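Local coordinates for putative GAF sensor protein (PDB 5HL6) that probably reduces the R-sulfoxide of free L-methionine through a GAF domain, at residues Ala62-Phe67 / Gly138-Asp143; Glu71-Pro76 / Cys83-Leu88. All blocks are in the same frame, centred on the assembly; numbering follows the deposited sequence.

How the contacts relate
Both contacts pair neighbouring strands of one antiparallel sheet, and their centres lie about 8 Å apart. Contact 1 joins strands 61-67 and 136-144 in the middle of the sheet, while contact 2 closes the hairpin of strands 72-77 and 85-86 at one margin. Strand 61-67 is directly followed in the chain by strand 72-77 and lies beside it, so the order across is 85-86, 72-77, 61-67, 136-144. Contact 2 falls wholly within the 70 residues that separate the halves of contact 1. Tyr-65 links the two, since Tyr-65 CE1 packs 3.5 Å from Ile-86 CD1. Together they carry the GAF sheet from its helix-backed core to the margin facing the second subunit.

Contact 1 of 2, residues Ala62-Phe67 / Gly138-Asp143; sequences AGFYFF and GVWDVD
The indole of Trp-140 turns an edge toward the ring of Phe-64, a T-shaped pair with planes at 60° and six-membered ring centres 5.0 Å apart. Trp-140 CE3 does the touching, standing 3.7 Å above the middle of the Phe-64 ring. Trp-140 has CG anti to its backbone N (chi1 166°), which swings the indole back over the partner strand; there Trp-140 CE3 lies 3.4 Å from Gly-63 O, and Trp-140 CZ3 lies against Gly-63 N and CA, 3.6 Å from each. CH2 reaches Ala-62 CB, a methyl small enough to fit beside the indole, and Val-142 CG2 meets the same methyl.

This apolar face is covered by helices 41-55 and 152-176: Phe-48 meets the indole edge-to-face, and Phe-165 meets the Phe-64 ring. The other face carries Tyr-65, Val-139 and Asp-141. Val-139 CG2 packs 3.9 Å from Tyr-65 CB, while the tyrosine ring and the Asp-141 carboxylate run side by side with planes 37° apart. One water, in the plane of the phenol ring, bridges Tyr-65 OH and Asp-141 OD2, donating to Asp-141 OD2 over 2.9 Å. Glu-124 and Asp-143 bring further carboxylates close to Asp-141.

Between the two strands, Gly-63 pairs with Asp-141 and Tyr-65 with Val-139, each through two backbone hydrogen bonds, such as Asp-141 N to Gly-63 O at 2.8 Å. At Gly-138, a side chain would collide with Tyr-65 O. These are central antiparallel strands of the GAF sheet, one face against helices and the other, with its acidic cluster, probably facing the family's substrate pocket.

Contact 2 of 2, residues Glu71-Pro76 / Cys83-Leu88; sequences ELVVGP and CVRIAL
A beta hairpin at the margin of the GAF sheet brings Glu-71 to Val-74 against Val-84 to Ala-87. Leu-72 and Ile-86 form its antiparallel hydrogen-bonded pair, with Leu-72 N 2.9 Å from Ile-86 O and Ile-86 N returning the bond to Leu-72 O. Val-74 N adds a bond to Val-84 O.

On one face Arg-85 runs along Val-73 in the same direction. Val-73 CG2 sits 3.2 Å above the guanidinium plane of Arg-85, toward its rim; this valine methyl packs on the flat face, which leaves the N-H groups at the edge directed to the acids. Glu-71 crosses the arginine at about a right angle. Its CG stands between backbone N and carbonyl carbon (chi1 61°), and the chain then extends to bring OE2 to the guanidinium edge. Arg-85 NH1 donates to Glu-71 OE2 over 3.1 Å in a salt bridge that uses the anti side of the carboxylate, with the two planes 42° apart. Asp-68 is a second acidic partner of NH1, and Arg-85 NE forms a salt bridge with Glu-38 of the second subunit.

The opposite face is apolar: Leu-72 CB and Ile-86 CB meet at 4.1 Å, and helix 91-99 packs on both residues. At the turn end, Cys-83 is disulfide-bonded to Cys-117, which ties the start of the returning segment to a distant loop. This is an antiparallel beta hairpin at the edge of a GAF sheet, and here its Arg-85 face joins the sheet to the dimer interface.

Contact 1 of 2, residues Ala62-Phe67 / Gly138-Asp143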
# COMPACT_ATOMS: atom_id res chain seq x y z
N ALA B 62 -8.84 -2.51 -0.67
CA ALA B 62 -8.78 -2.60 0.78
C ALA B 62 -7.68 -1.67 1.28
O ALA B 62 -6.52 -1.82 0.89
CB ALA B 62 -8.52 -4.04 1.23
N GLY B 63 -8.05 -0.71 2.12
CA GLY B 63 -7.07 0.26 2.58
C GLY B 63 -7.68 1.30 3.50
O GLY B 63 -8.86 1.24 3.85
N PHE B 64 -6.83 2.27 3.86
CA PHE B 64 -7.13 3.28 4.87
C PHE B 64 -7.37 4.64 4.24
O PHE B 64 -6.74 5.00 3.25
CB PHE B 64 -5.95 3.42 5.84
CG PHE B 64 -5.70 2.22 6.69
CD1 PHE B 64 -6.35 2.07 7.90
CD2 PHE B 64 -4.80 1.24 6.28
CE1 PHE B 64 -6.13 0.96 8.70
CE2 PHE B 64 -4.55 0.14 7.08
CZ PHE B 64 -5.23 -0.01 8.29
N TYR B 65 -8.27 5.42 4.84
CA TYR B 65 -8.27 6.87 4.72
C TYR B 65 -8.01 7.42 6.11
O TYR B 65 -8.61 6.96 7.09
CB TYR B 65 -9.59 7.45 4.16
CG TYR B 65 -9.87 7.09 2.72
CD1 TYR B 65 -9.64 7.99 1.70
CD2 TYR B 65 -10.39 5.84 2.39
CE1 TYR B 65 -9.90 7.66 0.38
CE2 TYR B 65 -10.65 5.50 1.09
CZ TYR B 65 -10.41 6.40 0.08
OH TYR B 65 -10.67 6.04 -1.23
N PHE B 66 -7.09 8.38 6.21
CA PHE B 66 -6.74 8.96 7.50
C PHE B 66 -7.28 10.38 7.61
O PHE B 66 -7.15 11.17 6.67
CB PHE B 66 -5.22 8.93 7.71
CG PHE B 66 -4.69 7.54 7.95
CD1 PHE B 66 -5.09 6.83 9.07
CD2 PHE B 66 -3.80 6.95 7.07
CE1 PHE B 66 -4.63 5.54 9.31
CE2 PHE B 66 -3.33 5.65 7.30
CZ PHE B 66 -3.74 4.96 8.43
N PHE B 67 -7.90 10.67 8.75
CA PHE B 67 -8.42 12.00 9.03
C PHE B 67 -7.26 12.96 9.29
O PHE B 67 -6.42 12.71 10.16
CB PHE B 67 -9.34 11.93 10.25
CG PHE B 67 -10.10 13.18 10.50
CD1 PHE B 67 -10.96 13.69 9.54
CD2 PHE B 67 -9.99 13.84 11.72
CE1 PHE B 67 -11.69 14.86 9.78
CE2 PHE B 67 -10.71 14.99 11.97
CZ PHE B 67 -11.56 15.51 11.00
N GLY B 138 -9.46 7.69 11.30
CA GLY B 138 -9.78 7.61 9.88
C GLY B 138 -10.81 6.51 9.66
O GLY B 138 -11.64 6.24 10.53
N VAL B 139 -10.73 5.86 8.50
CA VAL B 139 -11.59 4.71 8.23
C VAL B 139 -10.79 3.62 7.54
O VAL B 139 -9.78 3.87 6.88
CB VAL B 139 -12.82 5.06 7.38
CG1 VAL B 139 -13.60 6.23 7.98
CG2 VAL B 139 -12.40 5.33 5.93
N TRP B 140 -11.26 2.39 7.72
CA TRP B 140 -10.81 1.22 6.96
C TRP B 140 -11.90 0.88 5.95
O TRP B 140 -13.06 0.75 6.34
CB TRP B 140 -10.56 0.05 7.92
CG TRP B 140 -10.42 -1.29 7.25
CD1 TRP B 140 -11.33 -2.30 7.26
CD2 TRP B 140 -9.30 -1.77 6.49
NE1 TRP B 140 -10.86 -3.38 6.55
CE2 TRP B 140 -9.61 -3.08 6.07
CE3 TRP B 140 -8.06 -1.22 6.13
CZ2 TRP B 140 -8.74 -3.84 5.29
CZ3 TRP B 140 -7.20 -1.98 5.36
CH2 TRP B 140 -7.54 -3.28 4.95
N ASP B 141 -11.53 0.75 4.68
CA ASP B 141 -12.49 0.58 3.59
C ASP B 141 -12.14 -0.66 2.77
O ASP B 141 -10.99 -0.81 2.34
CB ASP B 141 -12.51 1.82 2.68
CG ASP B 141 -13.45 1.67 1.48
OD1 ASP B 141 -14.47 0.96 1.57
OD2 ASP B 141 -13.15 2.28 0.44
N VAL B 142 -13.13 -1.54 2.53
CA VAL B 142 -12.93 -2.73 1.71
C VAL B 142 -14.07 -2.83 0.70
O VAL B 142 -15.24 -2.64 1.05
CB VAL B 142 -12.87 -4.03 2.55
CG1 VAL B 142 -12.54 -5.23 1.66
CG2 VAL B 142 -11.83 -3.90 3.64
N ASP B 143 -13.73 -3.17 -0.54
CA ASP B 143 -14.70 -3.24 -1.61
C ASP B 143 -14.61 -4.59 -2.32
O ASP B 143 -13.54 -5.21 -2.37
CB ASP B 143 -14.49 -2.10 -2.62
CG ASP B 143 -14.64 -0.74 -1.98
OD1 ASP B 143 -15.76 -0.21 -1.99
OD2 ASP B 143 -13.65 -0.21 -1.45
O HOH W 1 -11.77 3.36 -1.83

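Contact 2 of 2, residues Glu71-Pro76 / Cys83-Leu88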
# COMPACT_ATOMS: atom_id res chain seq x y z
N GLU B 71 -10.56 16.55 6.87
CA GLU B 71 -11.23 15.58 6.01
C GLU B 71 -10.38 14.32 5.94
O GLU B 71 -9.28 14.26 6.50
CB GLU B 71 -11.48 16.17 4.62
CG GLU B 71 -10.21 16.57 3.88
CD GLU B 71 -10.51 17.21 2.53
OE1 GLU B 71 -11.68 17.19 2.10
OE2 GLU B 71 -9.56 17.75 1.92
N LEU B 72 -10.91 13.31 5.25
CA LEU B 72 -10.18 12.07 5.00
C LEU B 72 -9.20 12.22 3.83
O LEU B 72 -9.50 12.88 2.83
CB LEU B 72 -11.16 10.93 4.71
CG LEU B 72 -12.13 10.58 5.83
CD1 LEU B 72 -13.15 9.56 5.35
CD2 LEU B 72 -11.33 9.99 6.97
N VAL B 73 -8.03 11.60 3.98
CA VAL B 73 -6.97 11.60 2.97
C VAL B 73 -6.48 10.16 2.83
O VAL B 73 -6.22 9.50 3.84
CB VAL B 73 -5.79 12.52 3.37
CG1 VAL B 73 -4.77 12.59 2.22
CG2 VAL B 73 -6.28 13.92 3.76
N VAL B 74 -6.39 9.67 1.59
CA VAL B 74 -6.12 8.25 1.40
C VAL B 74 -4.74 7.91 1.95
O VAL B 74 -3.78 8.68 1.81
CB VAL B 74 -6.25 7.85 -0.08
CG1 VAL B 74 -5.07 8.39 -0.92
CG2 VAL B 74 -6.35 6.33 -0.21
N GLY B 75 -4.64 6.75 2.61
CA GLY B 75 -3.38 6.22 3.10
C GLY B 75 -2.98 5.01 2.28
O GLY B 75 -3.38 4.89 1.12
N PRO B 76 -2.19 4.08 2.84
CA PRO B 76 -1.85 2.86 2.10
C PRO B 76 -3.10 2.08 1.72
O PRO B 76 -4.06 2.02 2.49
CB PRO B 76 -0.97 2.07 3.07
CG PRO B 76 -0.45 3.08 4.06
CD PRO B 76 -1.59 4.09 4.19
N CYS B 83 -10.57 7.37 -4.44
CA CYS B 83 -10.61 8.74 -3.96
C CYS B 83 -9.29 9.10 -3.29
O CYS B 83 -8.62 8.25 -2.71
CB CYS B 83 -11.75 8.94 -2.97
SG CYS B 83 -13.40 8.84 -3.69
N VAL B 84 -8.93 10.38 -3.37
CA VAL B 84 -7.77 10.90 -2.66
C VAL B 84 -8.18 11.65 -1.40
O VAL B 84 -7.66 11.39 -0.32
CB VAL B 84 -6.93 11.79 -3.60
CG1 VAL B 84 -5.63 12.20 -2.93
CG2 VAL B 84 -6.65 11.07 -4.91
N ARG B 85 -9.13 12.57 -1.53
CA ARG B 85 -9.68 13.30 -0.39
C ARG B 85 -11.18 13.13 -0.34
O ARG B 85 -11.86 13.20 -1.37
CB ARG B 85 -9.32 14.79 -0.46
CG ARG B 85 -7.86 15.02 -0.12
CD ARG B 85 -7.40 16.46 -0.25
NE ARG B 85 -6.02 16.50 0.20
CZ ARG B 85 -5.66 16.72 1.46
NH1 ARG B 85 -6.60 16.98 2.37
NH2 ARG B 85 -4.38 16.70 1.82
N ILE B 86 -11.71 12.91 0.86
CA ILE B 86 -13.14 12.72 1.08
C ILE B 86 -13.58 13.60 2.25
O ILE B 86 -13.05 13.47 3.36
CB ILE B 86 -13.50 11.25 1.34
CG1 ILE B 86 -13.08 10.38 0.16
CG2 ILE B 86 -14.99 11.09 1.59
CD1 ILE B 86 -13.20 8.91 0.44
N ALA B 87 -14.55 14.48 2.00
CA ALA B 87 -15.08 15.33 3.05
C ALA B 87 -15.93 14.50 4.01
O ALA B 87 -16.55 13.50 3.63
CB ALA B 87 -15.93 16.46 2.46
N LEU B 88 -15.95 14.93 5.28
CA LEU B 88 -16.87 14.35 6.24
C LEU B 88 -18.29 14.37 5.70
O LEU B 88 -18.74 15.38 5.15
CB LEU B 88 -16.80 15.11 7.57
CG LEU B 88 -15.56 14.84 8.44
CD1 LEU B 88 -15.60 15.65 9.72
CD2 LEU B 88 -15.38 13.35 8.76